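Local coordinates for protein metallo-beta-lactamase (Serratia marcescens, PDB 6K4X) that hydrolyses beta-lactam antibiotics with a two-zinc active site and is inhibited by 4-amino-2-sulfanylbenzoic acid, a subclass B3-specific inhibitor, at residues 160-164 against 165-169; 229-232 against 233-236; 48-51 against 52-56. All coordinates share one frame; numbering follows the deposited sequence.

In the fold
All three contacts are local, each within one continuous run of chain in the alpha-beta/beta-alpha fold of metallo-beta-lactamases. Contacts 1 and 2 lie at the surface and touch each other: Glu163 OE2 of the hairpin tip is probably hydrogen-bonded to ND2 of Asn233, just after helix 221-231. Contact 3 is mostly buried, in helix 47-57 beside the seven-stranded sheet, and its nearest atoms are about 13 Å from contact 2 and about 15 Å from contact 1. Their chemistry differs accordingly. Contact 1 has strand pairing and a disulfide. Contact 2 has a carboxylate, a hydroxyl and a water. Contact 3 combines helical backbone bonds with mainly apolar side chains and one buried asparagine.

Contact 1 of 3, residues 160-164 against 165-169; sequences QSCEQ and GKCKD
Cys162 and Cys167 are joined by a disulfide near the tip of a beta hairpin made of strands 155-163 and 166-173. They form an antiparallel non-hydrogen-bonded pair, with Cys162 CA and Cys167 CA 4.0 Å apart. In Cys162 the sulfur lies beside the backbone N and opposite the carbonyl carbon (chi1 -52°). Cys167 has the same rotamer. As a cross-strand pair the two point to the same face of the hairpin, and with this torsion Cys162 SG and Cys167 SG bond at 2.1 Å. The S-S torsion of 105° gives a right-handed bridge.

Gln160 and Asp169 are the next non-hydrogen-bonded pair on this face. Their side chains run side by side in the same direction. Gln160 NE2 comes within 2.8 Å of Asp169 OD1, but the angle is too poor for a hydrogen bond. The amide and carboxylate planes are turned 53° apart.

Ser161, Glu163, Lys166 and Lys168 occupy the other face, where Tyr15 of strand 12-15 packs. Ser161 OG is hydrogen-bonded to Asn17 and Thr18, and Glu163 OE2 to Gly16 N. The long side chains of Lys166 and Lys168 lead away from the opposite strand. Lys166 CB is still 3.5 Å from Glu163 O before its chain turns off.

The chain reverses in a type I' turn from Glu163 to Lys166. Gln164 and Gly165 both have positive phi, and at Gly165 a side chain would run into the carbonyl O of Gln164. The backbone of Glu163 is paired with that of Lys166 in both directions: Glu163 N to Lys166 O is 2.9 Å, and Lys166 N to Glu163 O is 3.0 Å. Ser161 and Lys168 form the second such pair. Between these pairs, Cys162 CA makes a CA-H...O contact of 3.3 Å with Lys166 O.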
loop_
_atom_site.group_PDB
_atom_site.type_symbol
_atom_site.label_atom_id
_atom_site.label_comp_id
_atom_site.label_asym_id
_atom_site.label_seq_id
_atom_site.Cartn_x
_atom_site.Cartn_y
_atom_site.Cartn_z
ATOM N N GLN A 160 6.394 8.571 10.624
ATOM C CA GLN A 160 6.572 10.000 10.679
ATOM C C GLN A 160 7.787 10.384 9.859
ATOM O O GLN A 160 8.818 9.733 9.982
ATOM C CB GLN A 160 6.759 10.471 12.116
ATOM C CG GLN A 160 5.548 10.162 12.977
ATOM C CD GLN A 160 5.428 11.050 14.187
ATOM O OE1 GLN A 160 6.257 11.931 14.433
ATOM N NE2 GLN A 160 4.366 10.828 14.943
ATOM N N SER A 161 7.662 11.438 9.052
ATOM C CA SER A 161 8.789 12.001 8.348
ATOM C C SER A 161 8.920 13.469 8.729
ATOM O O SER A 161 7.912 14.151 8.954
ATOM C CB SER A 161 8.636 11.875 6.843
ATOM O OG SER A 161 8.834 10.528 6.406
ATOM N N CYS A 162 10.160 13.965 8.757
ATOM C CA CYS A 162 10.422 15.277 9.293
ATOM C C CYS A 162 11.383 16.033 8.378
ATOM O O CYS A 162 12.237 15.450 7.722
ATOM C CB CYS A 162 11.013 15.191 10.698
ATOM S SG CYS A 162 10.085 14.185 11.888
ATOM N N GLU A 163 11.252 17.360 8.410
ATOM C CA GLU A 163 12.158 18.290 7.722
ATOM C C GLU A 163 12.603 19.349 8.735
ATOM O O GLU A 163 11.779 20.171 9.149
ATOM C CB GLU A 163 11.473 18.966 6.531
ATOM C CG GLU A 163 11.118 17.997 5.399
ATOM C CD GLU A 163 10.438 18.621 4.184
ATOM O OE1 GLU A 163 10.258 19.861 4.149
ATOM O OE2 GLU A 163 10.078 17.870 3.246
ATOM N N GLN A 164 13.860 19.297 9.176
ATOM C CA GLN A 164 14.407 20.263 10.140
ATOM C C GLN A 164 13.459 20.344 11.345
ATOM O O GLN A 164 13.158 21.414 11.892
ATOM C CB GLN A 164 14.634 21.629 9.485
ATOM C CG GLN A 164 15.743 21.632 8.442
ATOM C CD GLN A 164 17.112 21.799 9.047
ATOM O OE1 GLN A 164 17.300 22.574 10.000
ATOM N NE2 GLN A 164 18.068 21.068 8.506
ATOM N N GLY A 165 12.980 19.184 11.799
ATOM C CA GLY A 165 12.223 19.081 13.041
ATOM C C GLY A 165 10.733 19.348 12.893
ATOM O O GLY A 165 10.028 19.274 13.888
ATOM N N LYS A 166 10.255 19.660 11.684
ATOM C CA LYS A 166 8.826 19.812 11.421
ATOM C C LYS A 166 8.311 18.494 10.835
ATOM O O LYS A 166 8.738 18.087 9.739
ATOM C CB LYS A 166 8.585 20.964 10.442
ATOM C CG LYS A 166 7.127 21.290 10.175
ATOM C CD LYS A 166 6.321 21.690 11.400
ATOM C CE LYS A 166 4.972 22.275 11.027
ATOM N NZ LYS A 166 5.088 23.689 10.601
ATOM N N CYS A 167 7.483 17.782 11.588
ATOM C CA CYS A 167 7.175 16.391 11.298
ATOM C C CYS A 167 5.724 16.234 10.853
ATOM O O CYS A 167 4.833 16.993 11.286
ATOM C CB CYS A 167 7.406 15.541 12.534
ATOM S SG CYS A 167 9.125 15.581 13.086
ATOM N N LYS A 168 5.462 15.182 10.061
ATOM C CA LYS A 168 4.149 14.859 9.586
ATOM C C LYS A 168 3.940 13.356 9.704
ATOM O O LYS A 168 4.849 12.561 9.478
ATOM C CB LYS A 168 3.983 15.236 8.113
ATOM C CG LYS A 168 4.155 16.699 7.780
ATOM C CD LYS A 168 3.042 17.550 8.268
ATOM C CE LYS A 168 3.262 19.003 7.886
ATOM N NZ LYS A 168 2.387 19.915 8.647
ATOM N N ASP A 169 2.698 12.986 9.996
ATOM C CA ASP A 169 2.288 11.607 10.016
ATOM C C ASP A 169 1.899 11.178 8.607
ATOM O O ASP A 169 0.990 11.772 7.995
ATOM C CB ASP A 169 1.108 11.415 10.963
ATOM C CG ASP A 169 1.512 11.684 12.393
ATOM O OD1 ASP A 169 2.701 11.452 12.745
ATOM O OD2 ASP A 169 0.672 12.222 13.127
#

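Contact 2 of 3, residues 229-232 against 233-236; sequences AKEG and NSAY
Glu231 OE1 accepts a hydrogen bond from Ser234 OG at 2.6 Å. The hydroxyl approaches the anti lone pair of this oxygen, on the side away from OE2. OE2 forms a salt bridge with Arg227, one turn earlier in the helix. Glu231 has two deposited conformers, and these bonds belong to one of them, so they are less certain. In that conformer both carboxylate oxygens have partners, and Glu231 CG rests on the methyl of Ala235, with CG 3.7 Å from CB.

The serine hydroxyl is placed for this by its chi1 of 54°, with OG between the backbone N and the carbonyl carbon. A water links the same two residues through their backbones. It donates to Glu231 O and accepts from Ser234 N, each at 3.1 Å.

The segments form the C-terminal end of helix 221-231 and the 3-10 turn that follows it, on the way to helix 241-260. Gly232 leaves the helix with positive phi. Its carbonyl O then accepts from Ala235 N at 3.0 Å, with a nearly straight N-H...O angle of 170°. One residue later, Tyr236 N donates to Asn233 O at 3.0 Å.

Arg224 NH1 of the helix donates to Ala235 O, while Arg227 and Ala228 pack on the Ala235 side chain. Asn233 ND2 reaches the beta hairpin and donates to Glu163 OE2. Asn233 CB lies at the edge of the Tyr236 ring, in its plane.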
loop_
_atom_site.group_PDB
_atom_site.type_symbol
_atom_site.label_atom_id
_atom_site.label_comp_id
_atom_site.label_asym_id
_atom_site.label_seq_id
_atom_site.Cartn_x
_atom_site.Cartn_y
_atom_site.Cartn_z
ATOM N N ALA A 229 3.874 21.865 -7.513
ATOM C CA ALA A 229 4.839 22.578 -8.347
ATOM C C ALA A 229 4.917 24.044 -7.918
ATOM O O ALA A 229 6.010 24.622 -7.943
ATOM C CB ALA A 229 4.490 22.465 -9.799
ATOM N N LYS A 230 3.790 24.658 -7.538
ATOM C CA LYS A 230 3.844 26.025 -7.014
ATOM C C LYS A 230 3.682 26.048 -5.498
ATOM O O LYS A 230 4.348 26.847 -4.874
ATOM C CB LYS A 230 2.862 26.962 -7.716
ATOM C CG LYS A 230 3.314 27.378 -9.107
ATOM C CD LYS A 230 2.303 28.178 -9.877
ATOM C CE LYS A 230 2.807 28.548 -11.256
ATOM N NZ LYS A 230 2.103 29.734 -11.793
ATOM N N GLU A 231 2.822 25.210 -4.897
ATOM C CA GLU A 231 2.586 25.462 -3.487
ATOM C C GLU A 231 3.602 24.714 -2.604
ATOM O O GLU A 231 3.650 24.960 -1.391
ATOM C CB GLU A 231 1.122 25.199 -3.136
ATOM C CG GLU A 231 0.886 23.915 -2.384
ATOM C CD GLU A 231 -0.371 23.965 -1.535
ATOM O OE1 GLU A 231 -0.239 24.047 -0.293
ATOM O OE2 GLU A 231 -1.472 23.963 -2.133
ATOM N N GLY A 232 4.467 23.867 -3.198
ATOM C CA GLY A 232 5.385 23.019 -2.398
ATOM C C GLY A 232 4.661 21.822 -1.790
ATOM O O GLY A 232 3.503 21.535 -2.123
ATOM N N ASN A 233 5.348 21.084 -0.904
ATOM C CA ASN A 233 4.868 19.741 -0.532
ATOM C C ASN A 233 3.729 19.812 0.483
ATOM O O ASN A 233 3.100 18.789 0.759
ATOM C CB ASN A 233 5.994 18.807 -0.074
ATOM C CG ASN A 233 6.709 19.196 1.205
ATOM O OD1 ASN A 233 6.199 19.950 2.033
ATOM N ND2 ASN A 233 7.909 18.657 1.384
ATOM N N SER A 234 3.328 21.001 0.913
ATOM C CA SER A 234 2.073 21.136 1.592
ATOM C C SER A 234 0.908 20.643 0.714
ATOM O O SER A 234 -0.131 20.345 1.259
ATOM C CB SER A 234 1.842 22.558 2.007
ATOM O OG SER A 234 1.953 23.446 0.909
ATOM N N ALA A 235 1.080 20.613 -0.609
ATOM C CA ALA A 235 -0.017 20.117 -1.473
ATOM C C ALA A 235 -0.373 18.661 -1.149
ATOM O O ALA A 235 -1.506 18.242 -1.481
ATOM C CB ALA A 235 0.349 20.251 -2.906
ATOM N N TYR A 236 0.570 17.881 -0.572
ATOM C CA TYR A 236 0.306 16.479 -0.245
ATOM C C TYR A 236 -0.381 16.334 1.106
ATOM O O TYR A 236 -0.872 15.234 1.407
ATOM C CB TYR A 236 1.576 15.629 -0.278
ATOM C CG TYR A 236 2.284 15.684 -1.599
ATOM C CD1 TYR A 236 1.735 15.092 -2.722
ATOM C CD2 TYR A 236 3.504 16.315 -1.723
ATOM C CE1 TYR A 236 2.370 15.143 -3.945
ATOM C CE2 TYR A 236 4.133 16.391 -2.938
ATOM C CZ TYR A 236 3.581 15.799 -4.047
ATOM O OH TYR A 236 4.221 15.860 -5.244
HETATM O O HOH W 1 4.770 23.673 1.243
#

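Contact 3 of 3, residues 48-51 against 52-56; sequences AQVV and AANIR
Ala48 to Val51 and Ala52 to Ile55 are linked by four successive i to i+4 hydrogen bonds of an alpha helix. Ala52 N donates to Ala48 O at 2.9 Å and Ala53 N to Gln49 O at 3.2 Å. Asn54 N to Val50 O is 2.8 Å, and Ile55 N to Val51 O is 2.9 Å. Gln49 O also accepts from a water at 2.8 Å. The water in turn accepts from Arg56 NH2 in one of the two arginine conformers, so this leg of the bridge is doubtful.

Helix 47-57 is the crossover of a beta-alpha-beta unit between strands 37-40 and 65-69. Val50 and Asn54 lie side by side and point the same way. Val50 CG1 touches the amide nitrogen of Asn54, with CG1 3.5 Å from ND2. This nitrogen donates to Val21 O, outside the helix.

Val51 and Ile55 lie at an oblique angle to each other. Val51 CG1 is anti to the backbone N (chi1 173°) and meets Ile55 CD1 at 3.9 Å. On the side facing helix 81-88, Ala48 packs on Ala83 and Met84, and Ala52 on Met84 and Leu87.

The direct polar bonds across the segments are thus made by the backbone. The side chains of Ala48, Val51, Ala52 and Ile55 are apolar and buried, and the buried amide nitrogen of Asn54 has a partner in Val21 O. This chemistry suits a helix packed against the protein interior, with Gln49 and Arg56 on its exposed side.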
loop_
_atom_site.group_PDB
_atom_site.type_symbol
_atom_site.label_atom_id
_atom_site.label_comp_id
_atom_site.label_asym_id
_atom_site.label_seq_id
_atom_site.Cartn_x
_atom_site.Cartn_y
_atom_site.Cartn_z
ATOM N N ALA A 48 8.364 -3.741 -11.386
ATOM C CA ALA A 48 9.542 -3.836 -10.532
ATOM C C ALA A 48 10.737 -3.135 -11.174
ATOM O O ALA A 48 11.567 -2.568 -10.476
ATOM C CB ALA A 48 9.882 -5.270 -10.209
ATOM N N GLN A 49 10.869 -3.225 -12.497
ATOM C CA GLN A 49 12.017 -2.588 -13.169
ATOM C C GLN A 49 11.921 -1.066 -13.064
ATOM O O GLN A 49 12.959 -0.384 -13.043
ATOM C CB GLN A 49 12.100 -3.026 -14.637
ATOM C CG GLN A 49 12.190 -4.537 -14.803
ATOM C CD GLN A 49 13.248 -5.175 -13.934
ATOM O OE1 GLN A 49 13.008 -6.173 -13.244
ATOM N NE2 GLN A 49 14.439 -4.602 -13.953
ATOM N N VAL A 50 10.693 -0.535 -13.053
ATOM C CA VAL A 50 10.459 0.883 -12.851
ATOM C C VAL A 50 10.830 1.286 -11.419
ATOM O O VAL A 50 11.556 2.266 -11.219
ATOM C CB VAL A 50 9.008 1.235 -13.223
ATOM C CG1 VAL A 50 8.640 2.640 -12.833
ATOM C CG2 VAL A 50 8.728 0.995 -14.700
ATOM N N VAL A 51 10.323 0.542 -10.431
ATOM C CA VAL A 51 10.602 0.848 -9.053
ATOM C C VAL A 51 12.113 0.821 -8.787
ATOM O O VAL A 51 12.651 1.686 -8.125
ATOM C CB VAL A 51 9.865 -0.123 -8.125
ATOM C CG1 VAL A 51 10.267 0.071 -6.678
ATOM C CG2 VAL A 51 8.368 -0.012 -8.285
ATOM N N ALA A 52 12.807 -0.203 -9.308
ATOM C CA ALA A 52 14.240 -0.319 -9.091
ATOM C C ALA A 52 14.983 0.891 -9.659
ATOM O O ALA A 52 15.857 1.461 -8.980
ATOM C CB ALA A 52 14.746 -1.614 -9.675
ATOM N N ALA A 53 14.664 1.256 -10.903
ATOM C CA ALA A 53 15.311 2.396 -11.520
ATOM C C ALA A 53 14.989 3.677 -10.747
ATOM O O ALA A 53 15.829 4.577 -10.618
ATOM C CB ALA A 53 14.880 2.503 -12.959
ATOM N N ASN A 54 13.756 3.779 -10.240
ATOM C CA ASN A 54 13.318 4.943 -9.527
ATOM C C ASN A 54 14.102 5.107 -8.220
ATOM O O ASN A 54 14.465 6.220 -7.848
ATOM C CB ASN A 54 11.812 4.891 -9.291
ATOM C CG ASN A 54 10.983 5.164 -10.529
ATOM O OD1 ASN A 54 11.498 5.647 -11.546
ATOM N ND2 ASN A 54 9.684 4.917 -10.442
ATOM N N ILE A 55 14.315 4.005 -7.501
ATOM C CA ILE A 55 15.068 4.075 -6.265
ATOM C C ILE A 55 16.478 4.581 -6.574
ATOM O O ILE A 55 17.009 5.441 -5.862
ATOM C CB ILE A 55 15.079 2.694 -5.586
ATOM C CG1 ILE A 55 13.686 2.338 -5.062
ATOM C CG2 ILE A 55 16.131 2.633 -4.494
ATOM C CD1 ILE A 55 13.531 0.904 -4.653
ATOM N N ARG A 56 17.104 4.033 -7.613
ATOM C CA ARG A 56 18.446 4.487 -7.997
ATOM C C ARG A 56 18.414 5.969 -8.404
ATOM O O ARG A 56 19.337 6.721 -8.088
ATOM C CB ARG A 56 19.027 3.585 -9.090
ATOM C CG ARG A 56 19.274 2.151 -8.637
ATOM C CD ARG A 56 20.067 1.363 -9.661
ATOM N NE ARG A 56 19.460 1.298 -10.987
ATOM C CZ ARG A 56 18.658 0.329 -11.412
ATOM N NH1 ARG A 56 18.511 -0.759 -10.678
ATOM N NH2 ARG A 56 18.018 0.433 -12.571
HETATM O O HOH W 2 15.603 -1.229 -13.444
#